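Local coordinates for YghZ aldo-keto reductase (Escherichia coli, PDB 3N6Q), which probably catalyses the NADPH-dependent reduction of aldehydes and ketones to alcohols, as a TIM-barrel enzyme of the aldo-keto reductase family, at the interface of chains A and B. Coordinates in Å, arbitrary orientation; residue numbers count along the deposited sequence, not the author numbering. Chains: chain A/B, YghZ aldo-keto reductase.

The interface of chains A and B. Residues chain A 9-10, 90-92; chain B 103-105, 107, 114.
One carboxylate oxygen of A:Glu91, OE1, is gripped by two donors of its own chain while A:Glu91 lies against B:Trp103 and B:Pro104 of the neighbouring subunit. The phenol OH of A:Tyr10 donates a 2.6 Å hydrogen bond to the anti lone pair of A:Glu91 OE1. On the syn side, A:Arg9 NH2 gives A:Glu91 OE1 a nearly straight hydrogen bond of 2.8 Å that is also a salt bridge, OE1 lying almost in the guanidinium plane. A long, extended glutamate suits this place: its polar end is held within chain A, and its CG methylene passes B:Trp103 CD1 at 3.6 Å. B:Pro104 presents its ring carbons to the carboxylate and to the tyrosine, a compact surface that packs without adding a polar side-chain group.

The phenol ring of A:Tyr10 is sandwiched. The A:Arg9 methylene CG covers one face, and B:Gly105 CA sits over the centre of the other, 3.4 Å from the centroid, in a CH-pi contact. With no side chain, glycine can bring its backbone this close to a flat ring.

Further along, the 3-10 turn 89-91 meets B:Trp103, whose indole offers both a flat face and an N-H: NE1 makes a weak hydrogen bond to A:Asp90 O while A:Asp90 CB rests over the ring near its rim. B:Tyr107 turns its ring edge to the backbone carbonyl of A:Glu91. Beyond it, B:Lys114 has the long, flexible chain needed to cross from helix 113-127 to a backbone carbonyl; the bend at chi2 (65°) helps bring NZ to donate a 2.8 Å hydrogen bond to A:Leu92 O.

This patch belongs to an interface of the deposited tetramer that is not an exact two-fold; whether it forms in solution the structure alone does not show. Water 1 joins the partners, 2.7 Å from B:Lys114 NZ and 2.6 Å from the carboxylate oxygen A:Asp90 OD1.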
loop_
_atom_site.group_PDB
_atom_site.type_symbol
_atom_site.label_atom_id
_atom_site.label_comp_id
_atom_site.label_asym_id
_atom_site.label_seq_id
_atom_site.Cartn_x
_atom_site.Cartn_y
_atom_site.Cartn_z
ATOM N N ARG A 9 26.704 2.244 27.257
ATOM C CA ARG A 9 25.733 1.137 27.231
ATOM C C ARG A 9 26.018 0.074 26.167
ATOM O O ARG A 9 25.623 -1.064 26.347
ATOM C CB ARG A 9 24.276 1.617 27.064
ATOM C CG ARG A 9 24.012 2.409 25.750
ATOM C CD ARG A 9 22.671 3.076 25.843
ATOM N NE ARG A 9 22.384 3.945 24.710
ATOM C CZ ARG A 9 22.867 5.175 24.542
ATOM N NH1 ARG A 9 23.663 5.715 25.466
ATOM N NH2 ARG A 9 22.492 5.890 23.476
ATOM N N TYR A 10 26.678 0.431 25.072
ATOM C CA TYR A 10 26.896 -0.572 24.018
ATOM C C TYR A 10 28.238 -1.263 24.134
ATOM O O TYR A 10 28.617 -2.040 23.227
ATOM C CB TYR A 10 26.769 0.031 22.599
ATOM C CG TYR A 10 25.371 0.577 22.380
ATOM C CD1 TYR A 10 24.267 -0.250 22.540
ATOM C CD2 TYR A 10 25.153 1.931 22.140
ATOM C CE1 TYR A 10 22.983 0.236 22.439
ATOM C CE2 TYR A 10 23.834 2.435 21.972
ATOM C CZ TYR A 10 22.765 1.580 22.140
ATOM O OH TYR A 10 21.464 2.072 22.007
ATOM N N ASP A 90 14.529 4.743 18.184
ATOM C CA ASP A 90 15.144 4.059 17.036
ATOM C C ASP A 90 16.373 3.233 17.446
ATOM O O ASP A 90 17.021 2.568 16.581
ATOM C CB ASP A 90 15.523 5.070 15.934
ATOM C CG ASP A 90 14.284 5.726 15.316
ATOM O OD1 ASP A 90 13.143 5.178 15.478
ATOM O OD2 ASP A 90 14.441 6.795 14.674
ATOM N N GLU A 91 16.680 3.244 18.751
ATOM C CA GLU A 91 17.715 2.362 19.346
ATOM C C GLU A 91 17.050 1.113 19.972
ATOM O O GLU A 91 17.734 0.258 20.467
ATOM C CB GLU A 91 18.517 3.142 20.376
ATOM C CG GLU A 91 19.641 4.003 19.671
ATOM C CD GLU A 91 20.260 5.007 20.607
ATOM O OE1 GLU A 91 21.013 4.542 21.475
ATOM O OE2 GLU A 91 20.091 6.242 20.385
ATOM N N LEU A 92 15.721 1.022 19.941
ATOM C CA LEU A 92 15.044 -0.103 20.589
ATOM C C LEU A 92 14.384 -1.042 19.566
ATOM O O LEU A 92 13.846 -0.595 18.543
ATOM C CB LEU A 92 13.928 0.413 21.524
ATOM C CG LEU A 92 14.365 1.423 22.573
ATOM C CD1 LEU A 92 13.093 1.848 23.380
ATOM C CD2 LEU A 92 15.443 0.748 23.482
ATOM N N TRP B 103 23.639 6.705 14.117
ATOM C CA TRP B 103 23.328 6.835 15.559
ATOM C C TRP B 103 23.920 5.651 16.343
ATOM O O TRP B 103 24.347 4.656 15.774
ATOM C CB TRP B 103 21.809 7.077 15.817
ATOM C CG TRP B 103 20.919 5.897 15.478
ATOM C CD1 TRP B 103 20.721 4.763 16.270
ATOM C CD2 TRP B 103 20.037 5.755 14.347
ATOM N NE1 TRP B 103 19.793 3.950 15.675
ATOM C CE2 TRP B 103 19.365 4.514 14.497
ATOM C CE3 TRP B 103 19.809 6.522 13.176
ATOM C CZ2 TRP B 103 18.387 4.056 13.581
ATOM C CZ3 TRP B 103 18.874 6.067 12.241
ATOM C CH2 TRP B 103 18.156 4.833 12.449
ATOM N N PRO B 104 23.992 5.767 17.664
ATOM C CA PRO B 104 24.761 4.765 18.440
ATOM C C PRO B 104 23.997 3.441 18.448
ATOM O O PRO B 104 22.750 3.425 18.298
ATOM C CB PRO B 104 24.747 5.322 19.859
ATOM C CG PRO B 104 24.175 6.674 19.796
ATOM C CD PRO B 104 23.535 6.917 18.458
ATOM N N GLY B 105 24.723 2.337 18.591
ATOM C CA GLY B 105 24.075 1.043 18.838
ATOM C C GLY B 105 23.922 0.185 17.593
ATOM O O GLY B 105 24.231 0.629 16.481
ATOM N N TYR B 107 21.446 -0.630 15.654
ATOM C CA TYR B 107 20.482 -0.297 14.584
ATOM C C TYR B 107 20.878 0.995 13.874
ATOM O O TYR B 107 20.106 1.492 13.123
ATOM C CB TYR B 107 19.017 -0.270 15.090
ATOM C CG TYR B 107 18.779 -1.423 16.020
ATOM C CD1 TYR B 107 19.039 -2.762 15.617
ATOM C CD2 TYR B 107 18.495 -1.192 17.362
ATOM C CE1 TYR B 107 19.053 -3.795 16.560
ATOM C CE2 TYR B 107 18.507 -2.240 18.320
ATOM C CZ TYR B 107 18.732 -3.545 17.880
ATOM O OH TYR B 107 18.775 -4.576 18.816
ATOM N N LYS B 114 15.451 -2.468 9.691
ATOM C CA LYS B 114 15.310 -1.567 10.856
ATOM C C LYS B 114 16.046 -0.226 10.638
ATOM O O LYS B 114 15.453 0.876 10.685
ATOM C CB LYS B 114 15.863 -2.276 12.122
ATOM C CG LYS B 114 16.031 -1.342 13.340
ATOM C CD LYS B 114 14.678 -0.774 13.860
ATOM C CE LYS B 114 14.991 0.066 15.197
ATOM N NZ LYS B 114 13.718 0.475 15.933
HETATM O O HOH W 1 12.570 2.686 14.902
#